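Local coordinates for tyrosine-protein phosphatase YwqE (Bacillus subtilis, PDB 3QY7) that removes phosphate from phosphotyrosine residues of proteins, among them YwqD, YwqF and Ssb, as a manganese-dependent phosphatase, at residues Ala28-Ile34 against Phe203-Glu207. Sequence-based numbering, arbitrary orientation. Where two conformers were deposited one is given.
Sequences AAVRQGI and FHTQE
With CG beside its own backbone N (chi1 -71°) and the chain bent at chi2 (-82°), Gln32 lays its amide across the first turn of helix 205-216. There OE1 receives the backbone N-H of Gln206 at 2.8 Å, the donor standing above the carbonyl plane. On the other branch, NE2 donates to the syn lone pair of Glu207 OE1 at 3.1 Å, this oxygen lying close to the plane of the Gln32 amide, and the two bonds together fix the rotation of the amide. A water accepts from His204 N, 2.8 Å away, and more weakly from Gln32 NE2. Gln206, likewise bent, runs antiparallel to the Gln32 side chain and returns a nearly straight bond from NE2 to Gln32 O, 2.8 Å long. That carbonyl immediately precedes Gly33, whose positive phi marks the Schellman motif ending helix 19-31, while His204 is the N-cap of helix 205-216; in this TIM-barrel, PHP-like phosphatase the contact thus joins a helix C-terminus to a helix N-terminus. On the apolar side of the contact, the Phe203 ring takes Ala29 CB over one face, 4.1 Å from its centroid. Ile34 CD1 wedges between Phe203 CD2, at 3.6 Å, and Thr205 OG1, and both Ile34 and Phe203 also touch Asp3 of strand 2-3.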
loop_
_atom_site.group_PDB
_atom_site.type_symbol
_atom_site.label_atom_id
_atom_site.label_comp_id
_atom_site.label_asym_id
_atom_site.label_seq_id
_atom_site.Cartn_x
_atom_site.Cartn_y
_atom_site.Cartn_z
ATOM N N ALA A 28 6.517 14.237 -9.326
ATOM C CA ALA A 28 5.313 14.551 -8.548
ATOM C C ALA A 28 5.459 14.088 -7.108
ATOM O O ALA A 28 5.081 14.804 -6.175
ATOM C CB ALA A 28 4.105 13.930 -9.170
ATOM N N ALA A 29 6.005 12.882 -6.929
ATOM C CA ALA A 29 6.271 12.338 -5.603
ATOM C C ALA A 29 7.153 13.275 -4.795
ATOM O O ALA A 29 6.859 13.575 -3.645
ATOM C CB ALA A 29 6.907 10.934 -5.702
ATOM N N VAL A 30 8.211 13.783 -5.428
ATOM C CA VAL A 30 9.143 14.654 -4.748
ATOM C C VAL A 30 8.440 15.957 -4.339
ATOM O O VAL A 30 8.637 16.438 -3.221
ATOM C CB VAL A 30 10.372 14.940 -5.632
ATOM C CG1 VAL A 30 11.149 16.138 -5.123
ATOM C CG2 VAL A 30 11.291 13.707 -5.692
ATOM N N ARG A 31 7.612 16.498 -5.226
ATOM C CA ARG A 31 6.855 17.732 -4.908
ATOM C C ARG A 31 5.926 17.537 -3.695
ATOM O O ARG A 31 5.664 18.478 -2.942
ATOM C CB ARG A 31 6.101 18.269 -6.120
ATOM C CG ARG A 31 7.015 18.744 -7.262
ATOM C CD ARG A 31 6.246 19.527 -8.307
ATOM N NE ARG A 31 4.958 18.911 -8.628
ATOM C CZ ARG A 31 4.740 18.048 -9.618
ATOM N NH1 ARG A 31 5.728 17.672 -10.436
ATOM N NH2 ARG A 31 3.510 17.568 -9.799
ATOM N N GLN A 32 5.497 16.295 -3.482
ATOM C CA GLN A 32 4.631 15.927 -2.357
ATOM C C GLN A 32 5.390 15.614 -1.060
ATOM O O GLN A 32 4.768 15.303 -0.033
ATOM C CB GLN A 32 3.750 14.720 -2.760
ATOM C CG GLN A 32 2.659 15.023 -3.766
ATOM C CD GLN A 32 1.406 15.615 -3.132
ATOM O OE1 GLN A 32 1.385 15.923 -1.941
ATOM N NE2 GLN A 32 0.344 15.730 -3.920
ATOM N N GLY A 33 6.720 15.687 -1.088
ATOM C CA GLY A 33 7.525 15.408 0.094
ATOM C C GLY A 33 7.929 13.959 0.262
ATOM O O GLY A 33 8.456 13.581 1.298
ATOM N N ILE A 34 7.701 13.146 -0.766
ATOM C CA ILE A 34 8.127 11.748 -0.737
ATOM C C ILE A 34 9.580 11.633 -1.203
ATOM O O ILE A 34 9.931 12.195 -2.245
ATOM C CB ILE A 34 7.177 10.886 -1.610
ATOM C CG1 ILE A 34 5.734 10.986 -1.069
ATOM C CG2 ILE A 34 7.685 9.443 -1.723
ATOM C CD1 ILE A 34 4.633 10.498 -2.036
ATOM N N PHE A 203 -0.755 11.142 -6.728
ATOM C CA PHE A 203 -0.416 10.993 -5.332
ATOM C C PHE A 203 -1.376 11.595 -4.256
ATOM O O PHE A 203 -1.903 10.860 -3.466
ATOM C CB PHE A 203 1.009 11.511 -5.117
ATOM C CG PHE A 203 2.059 10.660 -5.749
ATOM C CD1 PHE A 203 2.323 10.767 -7.083
ATOM C CD2 PHE A 203 2.767 9.728 -5.038
ATOM C CE1 PHE A 203 3.224 9.988 -7.673
ATOM C CE2 PHE A 203 3.659 8.981 -5.636
ATOM C CZ PHE A 203 3.887 9.090 -6.969
ATOM N N HIS A 204 -1.620 12.904 -4.308
ATOM C CA HIS A 204 -2.544 13.549 -3.366
ATOM C C HIS A 204 -2.154 13.354 -1.895
ATOM O O HIS A 204 -2.985 13.341 -0.981
ATOM C CB HIS A 204 -4.000 13.193 -3.713
ATOM C CG HIS A 204 -4.528 14.040 -4.826
ATOM N ND1 HIS A 204 -5.143 15.254 -4.603
ATOM C CD2 HIS A 204 -4.418 13.918 -6.167
ATOM C CE1 HIS A 204 -5.444 15.814 -5.761
ATOM N NE2 HIS A 204 -5.026 15.015 -6.726
ATOM N N THR A 205 -0.847 13.237 -1.699
ATOM C CA THR A 205 -0.249 12.937 -0.410
ATOM C C THR A 205 -0.526 14.015 0.642
ATOM O O THR A 205 -1.030 13.718 1.731
ATOM C CB THR A 205 1.277 12.762 -0.577
ATOM O OG1 THR A 205 1.536 11.945 -1.735
ATOM C CG2 THR A 205 1.875 12.111 0.643
ATOM N N GLN A 206 -0.192 15.259 0.314
ATOM C CA GLN A 206 -0.377 16.371 1.246
ATOM C C GLN A 206 -1.849 16.641 1.508
ATOM O O GLN A 206 -2.237 16.950 2.654
ATOM C CB GLN A 206 0.339 17.620 0.731
ATOM C CG GLN A 206 1.864 17.484 0.750
ATOM C CD GLN A 206 2.463 17.284 2.135
ATOM O OE1 GLN A 206 1.935 17.763 3.143
ATOM N NE2 GLN A 206 3.576 16.572 2.188
ATOM N N GLU A 207 -2.659 16.490 0.469
ATOM C CA GLU A 207 -4.097 16.687 0.568
ATOM C C GLU A 207 -4.706 15.737 1.606
ATOM O O GLU A 207 -5.464 16.169 2.483
ATOM C CB GLU A 207 -4.724 16.542 -0.817
ATOM C CG GLU A 207 -4.269 17.638 -1.798
ATOM C CD GLU A 207 -3.027 17.322 -2.656
ATOM O OE1 GLU A 207 -2.084 16.594 -2.236
ATOM O OE2 GLU A 207 -2.999 17.863 -3.792
HETATM O O HOH W 1 -1.131 14.893 -6.173
#